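Local coordinates for multiple antibiotic resistance protein MarR (Escherichia coli, PDB 1JGS) that represses the marRAB operon by binding the marO operator/promoter, so controlling genes of antibiotic resistance and oxidative stress defence, at residues 77-82 against 91-96; 35-40 against 100-105; 29-34 against 73-78. All blocks are in the same frame, centred on the assembly; numbering follows the deposited sequence.

Interaction 1 of 3, residues 77-82 against 91-96. With SAL (2-hydroxybenzoic acid), chain B.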
# COMPACT_ATOMS: atom_id res chain seq x y z
N TRP A 77 1.39 -2.66 23.77
CA TRP A 77 0.25 -2.94 22.91
C TRP A 77 0.24 -4.35 22.34
O TRP A 77 -0.79 -4.83 21.90
CB TRP A 77 0.21 -1.94 21.75
CG TRP A 77 0.02 -0.52 22.17
CD1 TRP A 77 -0.41 -0.07 23.38
CD2 TRP A 77 0.28 0.65 21.38
NE1 TRP A 77 -0.43 1.30 23.40
CE2 TRP A 77 -0.01 1.77 22.19
CE3 TRP A 77 0.74 0.85 20.08
CZ2 TRP A 77 0.14 3.09 21.73
CZ3 TRP A 77 0.89 2.17 19.61
CH2 TRP A 77 0.59 3.26 20.44
N VAL A 78 1.39 -5.01 22.35
CA VAL A 78 1.50 -6.36 21.80
C VAL A 78 2.27 -7.28 22.73
O VAL A 78 3.13 -6.82 23.49
CB VAL A 78 2.22 -6.30 20.42
CG1 VAL A 78 2.56 -7.69 19.93
CG2 VAL A 78 1.35 -5.56 19.41
N GLU A 79 1.97 -8.57 22.68
CA GLU A 79 2.67 -9.53 23.51
C GLU A 79 2.88 -10.80 22.70
O GLU A 79 2.11 -11.10 21.78
CB GLU A 79 1.90 -9.84 24.81
CG GLU A 79 0.69 -10.74 24.69
CD GLU A 79 -0.07 -10.82 26.02
OE1 GLU A 79 -0.53 -9.77 26.49
OE2 GLU A 79 -0.21 -11.92 26.60
N ARG A 80 3.94 -11.53 23.06
CA ARG A 80 4.33 -12.75 22.39
C ARG A 80 4.03 -14.01 23.20
O ARG A 80 4.29 -14.06 24.41
CB ARG A 80 5.83 -12.70 22.12
CG ARG A 80 6.24 -13.00 20.71
CD ARG A 80 7.71 -12.74 20.59
NE ARG A 80 8.00 -11.39 21.04
CZ ARG A 80 8.42 -10.40 20.26
NH1 ARG A 80 8.62 -10.61 18.97
NH2 ARG A 80 8.63 -9.19 20.78
N LEU A 81 3.48 -15.02 22.55
CA LEU A 81 3.19 -16.27 23.23
C LEU A 81 3.73 -17.42 22.38
O LEU A 81 3.97 -17.25 21.19
CB LEU A 81 1.69 -16.45 23.46
CG LEU A 81 0.83 -16.56 22.20
CD1 LEU A 81 -0.35 -17.48 22.47
CD2 LEU A 81 0.36 -15.17 21.78
N PRO A 82 3.93 -18.59 23.00
CA PRO A 82 4.44 -19.75 22.25
C PRO A 82 3.43 -20.20 21.21
O PRO A 82 2.23 -20.15 21.45
CB PRO A 82 4.67 -20.79 23.35
CG PRO A 82 4.92 -19.95 24.58
CD PRO A 82 3.86 -18.88 24.44
N LEU A 91 3.81 -16.53 18.60
CA LEU A 91 2.70 -15.85 17.97
C LEU A 91 2.71 -14.50 18.66
O LEU A 91 3.29 -14.35 19.74
CB LEU A 91 1.36 -16.56 18.26
CG LEU A 91 1.05 -17.97 17.73
CD1 LEU A 91 -0.09 -18.55 18.54
CD2 LEU A 91 0.67 -17.94 16.24
N VAL A 92 2.08 -13.53 18.03
CA VAL A 92 1.99 -12.23 18.65
C VAL A 92 0.52 -11.90 18.62
O VAL A 92 -0.17 -12.21 17.64
CB VAL A 92 2.79 -11.15 17.88
CG1 VAL A 92 4.30 -11.48 17.92
CG2 VAL A 92 2.29 -11.07 16.44
N LYS A 93 0.04 -11.33 19.71
CA LYS A 93 -1.36 -10.94 19.80
C LYS A 93 -1.35 -9.61 20.53
O LYS A 93 -0.35 -9.23 21.14
CB LYS A 93 -2.15 -11.98 20.59
CG LYS A 93 -1.82 -12.02 22.07
CD LYS A 93 -2.47 -13.22 22.72
CE LYS A 93 -3.21 -12.82 23.98
NZ LYS A 93 -4.29 -11.83 23.70
N LEU A 94 -2.47 -8.91 20.47
CA LEU A 94 -2.58 -7.64 21.15
C LEU A 94 -2.84 -7.84 22.62
O LEU A 94 -3.49 -8.80 23.02
CB LEU A 94 -3.73 -6.82 20.56
CG LEU A 94 -3.70 -6.51 19.06
CD1 LEU A 94 -4.75 -5.43 18.79
CD2 LEU A 94 -2.29 -6.04 18.62
N THR A 95 -2.32 -6.93 23.44
CA THR A 95 -2.58 -7.00 24.87
C THR A 95 -3.92 -6.25 24.99
O THR A 95 -4.36 -5.62 24.02
CB THR A 95 -1.50 -6.25 25.65
OG1 THR A 95 -1.42 -4.90 25.16
CG2 THR A 95 -0.15 -6.93 25.47
N THR A 96 -4.57 -6.30 26.15
CA THR A 96 -5.85 -5.60 26.33
C THR A 96 -5.72 -4.13 25.96
O THR A 96 -6.53 -3.60 25.21
CB THR A 96 -6.37 -5.67 27.79
OG1 THR A 96 -6.44 -7.04 28.22
CG2 THR A 96 -7.76 -5.05 27.89
C1' SAL B . 9.98 -12.03 16.38
O1' SAL B . 9.80 -12.74 17.49
O2' SAL B . 9.95 -10.79 16.42
C1 SAL B . 10.19 -12.79 15.14
C2 SAL B . 10.39 -12.08 13.88
C3 SAL B . 10.59 -12.79 12.67
C4 SAL B . 10.61 -14.18 12.64
C5 SAL B . 10.41 -14.97 13.99
C6 SAL B . 10.21 -14.23 15.16
O2 SAL B . 10.38 -10.73 13.79

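Interaction 2 of 3, residues 35-40 against 100-105. With SAL (2-hydroxybenzoic acid), chain C.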
# COMPACT_ATOMS: atom_id res chain seq x y z
N ALA A 35 1.96 3.09 10.34
CA ALA A 35 2.48 1.73 10.25
C ALA A 35 2.16 0.92 11.50
O ALA A 35 1.77 -0.24 11.40
CB ALA A 35 3.98 1.74 9.97
N GLN A 36 2.34 1.53 12.68
CA GLN A 36 2.04 0.83 13.94
C GLN A 36 0.55 0.48 13.96
O GLN A 36 0.16 -0.62 14.36
CB GLN A 36 2.38 1.70 15.16
CG GLN A 36 3.87 1.83 15.47
CD GLN A 36 4.17 2.87 16.55
OE1 GLN A 36 3.30 3.27 17.31
NE2 GLN A 36 5.42 3.29 16.62
N PHE A 37 -0.29 1.42 13.52
CA PHE A 37 -1.73 1.20 13.50
C PHE A 37 -2.09 0.01 12.59
O PHE A 37 -2.88 -0.86 12.97
CB PHE A 37 -2.46 2.46 13.03
CG PHE A 37 -3.95 2.32 13.00
CD1 PHE A 37 -4.64 1.78 14.09
CD2 PHE A 37 -4.67 2.73 11.89
CE1 PHE A 37 -6.03 1.66 14.07
CE2 PHE A 37 -6.06 2.62 11.86
CZ PHE A 37 -6.74 2.08 12.96
N LYS A 38 -1.49 -0.02 11.40
CA LYS A 38 -1.73 -1.11 10.45
C LYS A 38 -1.32 -2.45 11.07
O LYS A 38 -2.06 -3.43 11.00
CB LYS A 38 -0.93 -0.86 9.16
CG LYS A 38 -1.31 0.41 8.42
CD LYS A 38 -0.37 0.66 7.24
CE LYS A 38 -0.77 1.89 6.43
NZ LYS A 38 -2.08 1.71 5.74
N VAL A 39 -0.13 -2.50 11.67
CA VAL A 39 0.31 -3.74 12.30
C VAL A 39 -0.67 -4.19 13.38
O VAL A 39 -0.90 -5.38 13.54
CB VAL A 39 1.71 -3.59 12.92
CG1 VAL A 39 2.02 -4.77 13.84
CG2 VAL A 39 2.76 -3.52 11.81
N LEU A 40 -1.27 -3.24 14.11
CA LEU A 40 -2.23 -3.62 15.16
C LEU A 40 -3.54 -4.16 14.56
O LEU A 40 -4.08 -5.16 15.04
CB LEU A 40 -2.58 -2.43 16.07
CG LEU A 40 -1.58 -1.85 17.08
CD1 LEU A 40 -2.30 -0.78 17.92
CD2 LEU A 40 -1.03 -2.93 17.97
N ALA A 100 -7.52 -1.85 22.94
CA ALA A 100 -8.26 -0.62 23.14
C ALA A 100 -7.69 0.47 22.22
O ALA A 100 -8.43 1.14 21.49
CB ALA A 100 -8.17 -0.18 24.60
N ILE A 101 -6.38 0.65 22.26
CA ILE A 101 -5.75 1.65 21.40
C ILE A 101 -6.20 1.43 19.94
O ILE A 101 -6.61 2.37 19.25
CB ILE A 101 -4.21 1.52 21.46
CG1 ILE A 101 -3.71 1.81 22.88
CG2 ILE A 101 -3.58 2.46 20.45
CD1 ILE A 101 -4.02 3.19 23.39
N CYS A 102 -6.12 0.19 19.48
CA CYS A 102 -6.50 -0.14 18.11
C CYS A 102 -7.95 0.16 17.80
O CYS A 102 -8.30 0.40 16.64
CB CYS A 102 -6.22 -1.62 17.81
SG CYS A 102 -6.85 -2.17 16.21
N GLU A 103 -8.80 0.14 18.82
CA GLU A 103 -10.22 0.42 18.63
C GLU A 103 -10.48 1.92 18.71
O GLU A 103 -11.31 2.45 17.96
CB GLU A 103 -11.06 -0.32 19.68
CG GLU A 103 -12.56 -0.32 19.37
CD GLU A 103 -12.87 -0.87 17.99
OE1 GLU A 103 -12.48 -2.02 17.70
OE2 GLU A 103 -13.50 -0.15 17.18
N GLN A 104 -9.79 2.62 19.60
CA GLN A 104 -9.97 4.06 19.68
C GLN A 104 -9.61 4.65 18.33
O GLN A 104 -10.34 5.49 17.79
CB GLN A 104 -9.04 4.68 20.73
CG GLN A 104 -9.48 4.57 22.17
CD GLN A 104 -8.37 5.00 23.12
OE1 GLN A 104 -7.76 6.07 22.95
NE2 GLN A 104 -8.09 4.17 24.12
N CYS A 105 -8.48 4.21 17.78
CA CYS A 105 -7.99 4.68 16.49
C CYS A 105 -8.88 4.27 15.33
O CYS A 105 -9.26 5.11 14.51
CB CYS A 105 -6.58 4.15 16.22
SG CYS A 105 -5.25 4.83 17.23
C1' SAL C . 8.15 1.81 14.26
O1' SAL C . 7.43 2.53 15.12
O2' SAL C . 9.01 0.98 14.66
C1 SAL C . 7.85 2.05 12.83
C2 SAL C . 8.57 1.32 11.79
C3 SAL C . 8.30 1.54 10.41
C4 SAL C . 7.33 2.49 10.01
C5 SAL C . 6.55 3.29 11.14
C6 SAL C . 6.86 3.02 12.47
O2 SAL C . 9.54 0.38 12.07

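Interaction 3 of 3, residues 29-34 against 73-78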
# COMPACT_ATOMS: atom_id res chain seq x y z
N PRO A 29 -1.47 13.83 15.50
CA PRO A 29 -1.47 14.34 16.88
C PRO A 29 -1.36 13.25 17.95
O PRO A 29 -1.10 13.54 19.13
CB PRO A 29 -2.81 15.09 17.00
CG PRO A 29 -3.25 15.29 15.57
CD PRO A 29 -2.79 14.03 14.88
N LEU A 30 -1.60 12.00 17.55
CA LEU A 30 -1.56 10.87 18.48
C LEU A 30 -0.17 10.22 18.54
O LEU A 30 0.59 10.24 17.56
CB LEU A 30 -2.60 9.82 18.06
CG LEU A 30 -4.04 10.29 17.77
CD1 LEU A 30 -4.93 9.09 17.42
CD2 LEU A 30 -4.59 11.01 18.99
N ASP A 31 0.15 9.64 19.69
CA ASP A 31 1.45 9.01 19.90
C ASP A 31 1.48 7.61 19.26
O ASP A 31 1.65 6.59 19.93
CB ASP A 31 1.71 8.93 21.41
CG ASP A 31 3.15 8.62 21.75
OD1 ASP A 31 3.42 8.28 22.92
OD2 ASP A 31 4.03 8.71 20.87
N ILE A 32 1.31 7.58 17.95
CA ILE A 32 1.32 6.33 17.21
C ILE A 32 1.47 6.62 15.74
O ILE A 32 0.98 7.65 15.26
CB ILE A 32 0.02 5.55 17.40
CG1 ILE A 32 0.13 4.18 16.72
CG2 ILE A 32 -1.16 6.38 16.83
CD1 ILE A 32 -1.02 3.26 16.98
N THR A 33 2.13 5.72 15.01
CA THR A 33 2.32 5.91 13.58
C THR A 33 1.37 5.04 12.74
O THR A 33 0.88 4.01 13.19
CB THR A 33 3.76 5.58 13.18
OG1 THR A 33 3.97 4.17 13.31
CG2 THR A 33 4.76 6.33 14.10
N ALA A 34 1.11 5.48 11.51
CA ALA A 34 0.24 4.77 10.59
C ALA A 34 0.66 3.32 10.49
O ALA A 34 -0.17 2.41 10.57
CB ALA A 34 0.30 5.43 9.20
N VAL A 73 5.75 -3.82 21.76
CA VAL A 73 5.76 -4.47 23.07
C VAL A 73 6.14 -3.41 24.10
O VAL A 73 5.53 -3.35 25.16
CB VAL A 73 6.77 -5.63 23.11
CG1 VAL A 73 6.89 -6.18 24.52
CG2 VAL A 73 6.31 -6.73 22.15
N CYS A 74 7.12 -2.56 23.78
CA CYS A 74 7.54 -1.49 24.70
C CYS A 74 6.37 -0.57 25.02
O CYS A 74 6.30 0.01 26.11
CB CYS A 74 8.66 -0.63 24.09
SG CYS A 74 10.31 -1.30 24.21
N LYS A 75 5.47 -0.39 24.06
CA LYS A 75 4.33 0.47 24.30
C LYS A 75 3.23 -0.31 25.04
O LYS A 75 2.20 0.26 25.42
CB LYS A 75 3.79 1.02 22.98
CG LYS A 75 4.67 2.09 22.36
CD LYS A 75 4.06 2.59 21.05
CE LYS A 75 4.71 3.87 20.57
NZ LYS A 75 3.82 4.61 19.63
N GLY A 76 3.46 -1.60 25.24
CA GLY A 76 2.49 -2.43 25.94
C GLY A 76 1.26 -2.76 25.09
O GLY A 76 0.21 -3.12 25.63
N TRP A 77 1.39 -2.66 23.77
CA TRP A 77 0.25 -2.94 22.91
C TRP A 77 0.24 -4.35 22.34
O TRP A 77 -0.79 -4.83 21.90
CB TRP A 77 0.21 -1.94 21.75
CG TRP A 77 0.02 -0.52 22.17
CD1 TRP A 77 -0.41 -0.07 23.38
CD2 TRP A 77 0.28 0.65 21.38
NE1 TRP A 77 -0.43 1.30 23.40
CE2 TRP A 77 -0.01 1.77 22.19
CE3 TRP A 77 0.74 0.85 20.08
CZ2 TRP A 77 0.14 3.09 21.73
CZ3 TRP A 77 0.89 2.17 19.61
CH2 TRP A 77 0.59 3.26 20.44
N VAL A 78 1.39 -5.01 22.35
CA VAL A 78 1.50 -6.36 21.80
C VAL A 78 2.27 -7.28 22.73
O VAL A 78 3.13 -6.82 23.49
CB VAL A 78 2.22 -6.30 20.42
CG1 VAL A 78 2.56 -7.69 19.93
CG2 VAL A 78 1.35 -5.56 19.41

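Interaction 1 of 3, residues 77-82 against 91-96
Glu79 and Lys93 face each other as a hydrogen-bonded antiparallel pair, Glu79 N to Lys93 O and Lys93 N to Glu79 O both spanning 2.9 Å. Their side chains run side by side in the same direction, CG of Glu79 3.8 Å from CG of Lys93. The charged ends then part: the Lys93 chain bends, chi4 of 61° swinging NZ back to the carbonyl O of Leu94. The carboxylate and amino group do not meet, though they may still attract each other at this range. Leu81 shares this face, crossing Lys93 at about a right angle with its CD2 3.6 Å from the lysine CD, while its own pair with Leu91 repeats the double backbone bond. The long aliphatic stems of Glu79 and Lys93 suit this partly exposed face, since they cover the strands and still carry polar ends.

Arg80 and Val92 lie alongside each other on the opposite face, Arg80 CG 3.7 Å from Val92 CG1. Beyond the valine, the guanidinium reaches a bound salicylate edge-on; NH1 gives O1' a weak bond of 2.8 Å with only 128° at the hydrogen. Thr66 also bonds this ligand, and Arg80 NH2 has a weak, long ion pair with Asp70. At the Val78-Leu94 pair the side chains diverge, yet Val78 CG2 still meets Leu94 CD2 at 3.8 Å, and both residues reach Leu40 of helix 34-46, as befits hydrocarbon groups at a buried end.

Past the strands, Thr95 N bonds Trp77 O from above the carbonyl plane, 56° out of it. Thr95 OG1 joins Gly76 O and, as N-cap, Gly98 N, capping the first turn of helix 96-118. Two twisted antiparallel strands beside a helix-turn-helix form the beta-hairpin wing of the winged-helix DNA-binding fold.

Interaction 2 of 3, residues 35-40 against 100-105
Gln36 NE2 donates to O1' of a salicylate carboxylate over 2.6 Å, a short and nearly straight bond with 169° at the hydrogen. An amide suits this place because its two ends do different work: while NE2 holds the ligand, OE1 accepts from Lys75 NZ, which fixes which way round the amide sits. Ala35, one residue earlier, puts its small CB 3.2 Å from C5 of the ligand ring, where a methyl is enough to line the pocket with Met68.

From the same helix Phe37 and Leu40 reach segment 100-105 of helix 96-118. The short helical segments cross at 112° with axes 10.1 Å apart, and this joins helix 34-46, the helix of the winged-helix domain that precedes the helix-turn-helix, to the long helix 96-118 that follows the wing. Phe37 has CG anti to its backbone N (chi1 -179°), and the ring extends from there until CE1 lies 3.3 Å from Cys105 CB, a tight oblique approach. Cys105 SG makes a sulfur-aromatic contact, 5.0 Å from the centroid of the Phe37 ring and likewise oblique to it. The backbone O of Cys102 comes to the ring's edge in its plane, 3.7 Å from Phe37 CE1, where the positively polarised C-H rim can face an oxygen.

Leu40 leaves its helix toward the other segment. Its CD1 rests 4.0 Å from Cys102 CB and more loosely on Ile101 CG2. Cysteine is small enough to let the backbones come close, with the CA atoms of Leu40 and Cys102 6.2 Å apart. Trp77 packs against both Leu40 and Ile101, and Leu27 of helix 8-27 against Phe37.

Interaction 3 of 3, residues 29-34 against 73-78
Ile32 and Trp77 meet obliquely, the isoleucine's outer branch resting against the six-membered part of the indole. CG1 of Ile32 stands anti to its backbone N (chi1 -175°), which puts it 3.6 Å from Trp77 CZ3, and an extended chi2 of 173° carries CD1 on to 3.4 Å from the same atom. A branched, greasy chain suits this buried place because CB as well as the branch can lie against the indole, CB being 3.8 Å from Trp77 CH2. The same CH2 corner points its edge at the backbone O of Asp31, 3.5 Å away and near the ring plane.

Lys75 runs over one face of the indole, its CB 3.8 Å above the plane and over the ring centre. From there the extended chain carries NZ across to Asp31 O, a 3.0 Å hydrogen bond whose donor stands out of the carbonyl plane. Gln36 OE1 is a second acceptor for this ammonium. The Asp31 carboxylate may add some attraction, though OD2, 4.3 Å from Lys75 NZ, is beyond a salt bridge. A long chain ending in several N-H groups suits a place where it covers the ring and serves two acceptors.

Backbone turns flank these groups. Asp31 is the centre of an inverse gamma turn, and Gly76, with phi of 74°, follows helix 62-74 in a Schellman motif, a conformation glycine adopts easily. Thr33, which touches a bound salicylate, N-caps helix 34-46 by accepting from Gln36 N. This joining of the loop before helix 34-46 to the end of helix 62-74 borders one of the two salicylate pockets of the MarR winged-helix domain.

Overall arrangement
Interactions 2 and 3 lie closest, with centres about 8 Å apart; interaction 1 is about 13 Å from interaction 2 and 14 Å from interaction 3. Trp77 and Val78 belong to both 1 and 3, where helix 62-74 passes into the hairpin. Along the chain the segments of 2 and 3 alternate, while interaction 1 is nested inside the loop closed by interaction 2, and strand 90-94 leads directly into helix 96-118. The contacts thus tie the wing and helices of the winged-helix domain to the start of the long helix, which in this family leads to the dimerisation region. Both salicylate pockets draw residues from helix 62-74, probably the DNA-recognition helix as in other MarR-family repressors.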